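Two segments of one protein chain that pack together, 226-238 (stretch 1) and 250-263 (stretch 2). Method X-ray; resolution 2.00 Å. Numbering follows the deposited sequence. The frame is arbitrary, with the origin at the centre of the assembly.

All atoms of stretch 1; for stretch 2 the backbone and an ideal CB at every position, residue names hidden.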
# COMPACT_ATOMS: atom_id res chain seq x y z
N LYS A 226 -11.96 5.62 12.80
CA LYS A 226 -12.91 4.95 13.69
C LYS A 226 -13.15 3.49 13.32
O LYS A 226 -14.09 2.86 13.83
CB LYS A 226 -14.24 5.70 13.73
CG LYS A 226 -14.15 7.14 14.24
CD LYS A 226 -15.52 7.81 14.28
CE LYS A 226 -15.43 9.28 14.69
NZ LYS A 226 -14.90 9.46 16.07
N THR A 227 -12.31 2.96 12.44
CA THR A 227 -12.50 1.63 11.89
C THR A 227 -11.31 0.74 12.22
O THR A 227 -10.16 1.12 11.97
CB THR A 227 -12.63 1.69 10.35
OG1 THR A 227 -13.61 2.66 9.98
CG2 THR A 227 -13.03 0.33 9.78
N GLY A 228 -11.57 -0.43 12.78
CA GLY A 228 -10.52 -1.42 12.96
C GLY A 228 -10.83 -2.60 12.05
O GLY A 228 -11.87 -2.62 11.40
N ILE A 229 -9.94 -3.58 12.01
CA ILE A 229 -10.18 -4.78 11.22
C ILE A 229 -11.09 -5.77 11.94
O ILE A 229 -10.93 -6.02 13.14
CB ILE A 229 -8.85 -5.47 10.86
CG1 ILE A 229 -9.09 -6.68 9.95
CG2 ILE A 229 -8.11 -5.90 12.13
CD1 ILE A 229 -7.82 -7.27 9.43
N SER A 230 -12.07 -6.30 11.22
CA SER A 230 -12.97 -7.29 11.79
C SER A 230 -12.21 -8.46 12.40
O SER A 230 -11.17 -8.88 11.89
CB SER A 230 -13.93 -7.80 10.71
OG SER A 230 -14.64 -8.94 11.17
N GLU A 231 -12.74 -8.98 13.50
CA GLU A 231 -12.18 -10.17 14.13
C GLU A 231 -12.22 -11.37 13.18
O GLU A 231 -11.44 -12.31 13.33
CB GLU A 231 -12.93 -10.49 15.43
CG GLU A 231 -12.74 -9.43 16.51
CD GLU A 231 -11.33 -9.39 17.06
OE1 GLU A 231 -10.63 -10.42 16.96
OE2 GLU A 231 -10.92 -8.34 17.60
N LYS A 232 -13.11 -11.31 12.20
CA LYS A 232 -13.32 -12.41 11.25
C LYS A 232 -12.26 -12.48 10.15
O LYS A 232 -12.19 -13.46 9.41
CB LYS A 232 -14.71 -12.32 10.61
CG LYS A 232 -15.86 -12.20 11.61
CD LYS A 232 -17.19 -12.00 10.90
CE LYS A 232 -18.28 -11.52 11.85
NZ LYS A 232 -19.52 -11.14 11.11
N ILE A 233 -11.45 -11.44 10.02
CA ILE A 233 -10.44 -11.40 8.97
C ILE A 233 -9.03 -11.51 9.55
O ILE A 233 -8.64 -10.68 10.35
CB ILE A 233 -10.50 -10.08 8.19
CG1 ILE A 233 -11.85 -9.94 7.46
CG2 ILE A 233 -9.34 -9.98 7.21
CD1 ILE A 233 -12.05 -8.57 6.84
N PRO A 234 -8.27 -12.52 9.10
CA PRO A 234 -6.88 -12.64 9.58
C PRO A 234 -6.02 -11.50 9.07
O PRO A 234 -6.20 -11.03 7.93
CB PRO A 234 -6.40 -13.97 9.00
CG PRO A 234 -7.50 -14.49 8.13
CD PRO A 234 -8.57 -13.45 8.01
N SER A 235 -5.10 -11.06 9.91
CA SER A 235 -4.21 -9.96 9.60
C SER A 235 -2.77 -10.39 9.81
O SER A 235 -2.42 -10.86 10.90
CB SER A 235 -4.52 -8.77 10.50
OG SER A 235 -3.69 -7.66 10.21
N ILE A 236 -1.93 -10.24 8.79
CA ILE A 236 -0.51 -10.47 8.97
C ILE A 236 0.21 -9.14 8.79
O ILE A 236 0.21 -8.56 7.70
CB ILE A 236 0.07 -11.49 7.97
CG1 ILE A 236 -0.79 -12.76 7.90
CG2 ILE A 236 1.50 -11.85 8.38
CD1 ILE A 236 -0.72 -13.61 9.13
N VAL A 237 0.79 -8.63 9.88
CA VAL A 237 1.47 -7.33 9.83
C VAL A 237 2.98 -7.54 9.99
O VAL A 237 3.42 -8.30 10.86
CB VAL A 237 0.91 -6.37 10.91
CG1 VAL A 237 1.76 -5.10 11.04
CG2 VAL A 237 -0.53 -6.03 10.60
N PHE A 238 3.75 -6.88 9.13
CA PHE A 238 5.20 -6.90 9.19
C PHE A 238 5.69 -5.50 9.53
O PHE A 238 5.24 -4.52 8.94
CB PHE A 238 5.82 -7.30 7.83
CG PHE A 238 5.51 -8.70 7.41
CD1 PHE A 238 4.27 -9.02 6.86
CD2 PHE A 238 6.45 -9.70 7.55
CE1 PHE A 238 3.98 -10.32 6.47
CE2 PHE A 238 6.17 -11.01 7.16
CZ PHE A 238 4.93 -11.32 6.62
N UNK A 250 -2.65 -1.69 17.85
CA UNK A 250 -3.20 -0.95 16.71
C UNK A 250 -4.49 -1.53 16.16
O UNK A 250 -4.90 -2.65 16.50
CB UNK A 250 -2.16 -0.90 15.59
N UNK A 251 -5.10 -0.75 15.27
CA UNK A 251 -6.31 -1.13 14.56
C UNK A 251 -6.06 -2.23 13.52
O UNK A 251 -7.02 -2.73 12.91
CB UNK A 251 -6.91 0.10 13.88
N UNK A 252 -4.80 -2.59 13.28
CA UNK A 252 -4.49 -3.59 12.25
C UNK A 252 -4.44 -5.02 12.80
O UNK A 252 -4.41 -5.99 12.05
CB UNK A 252 -3.15 -3.25 11.59
N UNK A 253 -4.43 -5.13 14.12
CA UNK A 253 -4.38 -6.44 14.76
C UNK A 253 -5.71 -6.80 15.42
O UNK A 253 -6.48 -5.93 15.82
CB UNK A 253 -3.26 -6.47 15.80
N UNK A 254 -5.97 -8.10 15.52
CA UNK A 254 -7.16 -8.60 16.15
C UNK A 254 -6.81 -9.94 16.76
O UNK A 254 -5.63 -10.30 16.82
CB UNK A 254 -8.32 -8.71 15.16
N UNK A 255 -7.82 -10.69 17.20
CA UNK A 255 -7.58 -11.92 17.94
C UNK A 255 -7.71 -13.19 17.10
O UNK A 255 -7.72 -14.29 17.65
CB UNK A 255 -8.55 -12.00 19.12
N UNK A 256 -7.79 -13.04 15.78
CA UNK A 256 -7.93 -14.19 14.90
C UNK A 256 -6.78 -15.17 15.14
O UNK A 256 -5.64 -14.74 15.33
CB UNK A 256 -7.97 -13.75 13.44
N UNK A 257 -7.08 -16.47 15.15
CA UNK A 257 -6.07 -17.50 15.37
C UNK A 257 -4.98 -17.51 14.30
O UNK A 257 -3.93 -18.13 14.48
CB UNK A 257 -6.74 -18.87 15.43
N UNK A 258 -5.23 -16.83 13.18
CA UNK A 258 -4.25 -16.78 12.10
C UNK A 258 -3.55 -15.43 12.01
O UNK A 258 -2.61 -15.28 11.23
CB UNK A 258 -4.93 -17.10 10.77
N UNK A 259 -4.01 -14.45 12.79
CA UNK A 259 -3.38 -13.13 12.79
C UNK A 259 -2.00 -13.20 13.42
O UNK A 259 -1.82 -13.84 14.45
CB UNK A 259 -4.25 -12.11 13.53
N UNK A 260 -1.02 -12.54 12.80
CA UNK A 260 0.35 -12.49 13.33
C UNK A 260 0.99 -11.11 13.18
O UNK A 260 0.70 -10.37 12.23
CB UNK A 260 1.22 -13.53 12.62
N UNK A 261 1.86 -10.77 14.12
CA UNK A 261 2.75 -9.63 13.96
C UNK A 261 4.16 -10.18 13.79
O UNK A 261 4.69 -10.85 14.67
CB UNK A 261 2.66 -8.67 15.15
N UNK A 262 4.75 -9.91 12.63
CA UNK A 262 6.10 -10.38 12.29
C UNK A 262 7.08 -9.21 12.36
O UNK A 262 6.94 -8.23 11.64
CB UNK A 262 6.12 -11.02 10.90
N UNK A 263 8.07 -9.31 13.24
CA UNK A 263 9.09 -8.26 13.35
C UNK A 263 10.29 -8.62 12.49
O UNK A 263 10.87 -9.70 12.64
CB UNK A 263 9.52 -8.06 14.81

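Position 250 has nothing of stretch 1 within 5.5 Å of its ideal CB and opens a type I turn, so a small polar residue suits it. It is Ser-250.

At 251 the CB points sideways, 3.9 Å from Thr-227 O and 4.0 Å from Gly-228 CA; many side chains would fit, since the backbone does the work. The residue is Glu-251: its O accepts from Ile-229 N at 3.2 Å, while its carboxylate leads away.

Position 252 sets its CB 3.9 Å from Val-237 CG2, and its backbone O accepts from Ser-235 OG at 2.6 Å. Something apolar near the backbone is wanted, large or small; Tyr-252 supplies its CB and sends its ring away.

The CB of 253 points away, leaving a wide choice. Leu-253 nevertheless brings CD2 to 4.2 Å from Val-237 CG2.

Position 254 points toward stretch 1, where the carbonyls of Ser-230 and Ile-233 call for a donor on a short arm. Asn-254 fits: ND2 bonds Ile-233 O at 2.8 Å and, weakly, Ser-230 O at 2.8 Å. Its OD1 accepts from the backbone N of 256 and the side chain of 259.

At 255 the backbone N meets Glu-231 OE1 at 2.8 Å, a hydrogen bond available to any residue but proline. Lys-255 directs its chain end away.

The CB of 256 points toward the Glu-231 to Pro-234 segment, a place for a flat ring or a modest apolar group. His-256 lays a ring face against Pro-234, whose CG is 4.0 Å from the ring centroid; ND1 accepts from the N of 258.

Position 257 points away within a type I turn, so many residues would do; Thr-257 makes no contact.

At 258 the CB lies 3.9 Å from Pro-234 CB, suiting an aliphatic stem. Gln-258 provides one.

Position 259 runs sideways, its CB near Ser-235 O, with Ser-235 N free to donate: a short hydroxyl is apt. Thr-259 OG1 accepts from Ser-235 N at 2.9 Å and donates to Asn-254 OD1.

A parallel ladder follows. At 260 the backbone N gives to Ser-235 O and the backbone O takes from Val-237 N, both 2.9 Å; the CB, 4.0 Å from Ile-236 CD1, suits a long or an aliphatic stem. Lys-260 CG also lies 4.0 Å from Ile-236 CD1.

Position 261 shares Val-237's face and favours an aliphatic; Leu-261 CD1 reaches Val-237 CG1 at 3.8 Å.

At 262, beside Phe-238, a branched aliphatic fits: Ile-262 sets CG1 over the ring face, 4.3 Å from its centroid.

Position 263 points away, leaving the choice open; Leu-263 stays clear.

Stretch 2 250-263: SEYLNKHTQTKLIL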
# COMPACT_ATOMS: atom_id res chain seq x y z
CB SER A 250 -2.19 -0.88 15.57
OG SER A 250 -2.19 -2.10 14.85
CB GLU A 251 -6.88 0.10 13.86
CG GLU A 251 -5.88 0.79 12.91
CD GLU A 251 -4.98 1.81 13.63
OE1 GLU A 251 -4.68 1.63 14.83
OE2 GLU A 251 -4.58 2.80 12.99
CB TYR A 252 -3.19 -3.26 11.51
CG TYR A 252 -3.26 -1.97 10.71
CD1 TYR A 252 -4.08 -1.88 9.58
CD2 TYR A 252 -2.55 -0.85 11.10
CE1 TYR A 252 -4.16 -0.70 8.85
CE2 TYR A 252 -2.62 0.34 10.38
CZ TYR A 252 -3.44 0.40 9.25
OH TYR A 252 -3.53 1.57 8.52
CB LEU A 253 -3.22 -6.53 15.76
CG LEU A 253 -1.83 -6.66 15.12
CD1 LEU A 253 -0.72 -6.74 16.17
CD2 LEU A 253 -1.78 -7.88 14.21
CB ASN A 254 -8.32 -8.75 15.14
CG ASN A 254 -7.97 -9.67 13.98
OD1 ASN A 254 -7.14 -10.57 14.10
ND2 ASN A 254 -8.62 -9.44 12.84
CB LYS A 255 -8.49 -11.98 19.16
CG LYS A 255 -8.05 -11.05 20.27
CD LYS A 255 -9.24 -10.40 20.95
CE LYS A 255 -8.79 -9.52 22.10
NZ LYS A 255 -8.06 -10.30 23.13
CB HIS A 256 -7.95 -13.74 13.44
CG HIS A 256 -8.49 -14.77 12.49
ND1 HIS A 256 -7.82 -15.94 12.19
CD2 HIS A 256 -9.63 -14.80 11.76
CE1 HIS A 256 -8.52 -16.64 11.32
NE2 HIS A 256 -9.62 -15.97 11.04
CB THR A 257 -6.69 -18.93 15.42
OG1 THR A 257 -7.40 -19.20 14.20
CG2 THR A 257 -7.64 -19.07 16.60
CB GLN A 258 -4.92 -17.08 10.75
CG GLN A 258 -5.27 -18.54 10.53
CD GLN A 258 -5.79 -18.76 9.11
OE1 GLN A 258 -6.90 -18.35 8.78
NE2 GLN A 258 -4.96 -19.38 8.27
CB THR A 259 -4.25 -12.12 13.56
OG1 THR A 259 -5.38 -11.76 12.76
CG2 THR A 259 -3.45 -10.87 13.90
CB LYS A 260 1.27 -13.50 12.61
CG LYS A 260 0.78 -14.94 12.58
CD LYS A 260 1.88 -15.88 12.08
CE LYS A 260 1.42 -17.33 12.05
NZ LYS A 260 0.65 -17.66 13.27
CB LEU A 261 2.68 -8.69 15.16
CG LEU A 261 3.70 -7.54 15.20
CD1 LEU A 261 3.49 -6.61 14.01
CD2 LEU A 261 3.61 -6.77 16.53
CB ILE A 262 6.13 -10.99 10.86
CG1 ILE A 262 5.09 -12.11 10.73
CG2 ILE A 262 7.53 -11.52 10.52
CD1 ILE A 262 5.15 -13.14 11.88
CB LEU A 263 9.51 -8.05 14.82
CG LEU A 263 8.44 -7.69 15.86
CD1 LEU A 263 9.05 -7.40 17.26
CD2 LEU A 263 7.62 -6.52 15.37
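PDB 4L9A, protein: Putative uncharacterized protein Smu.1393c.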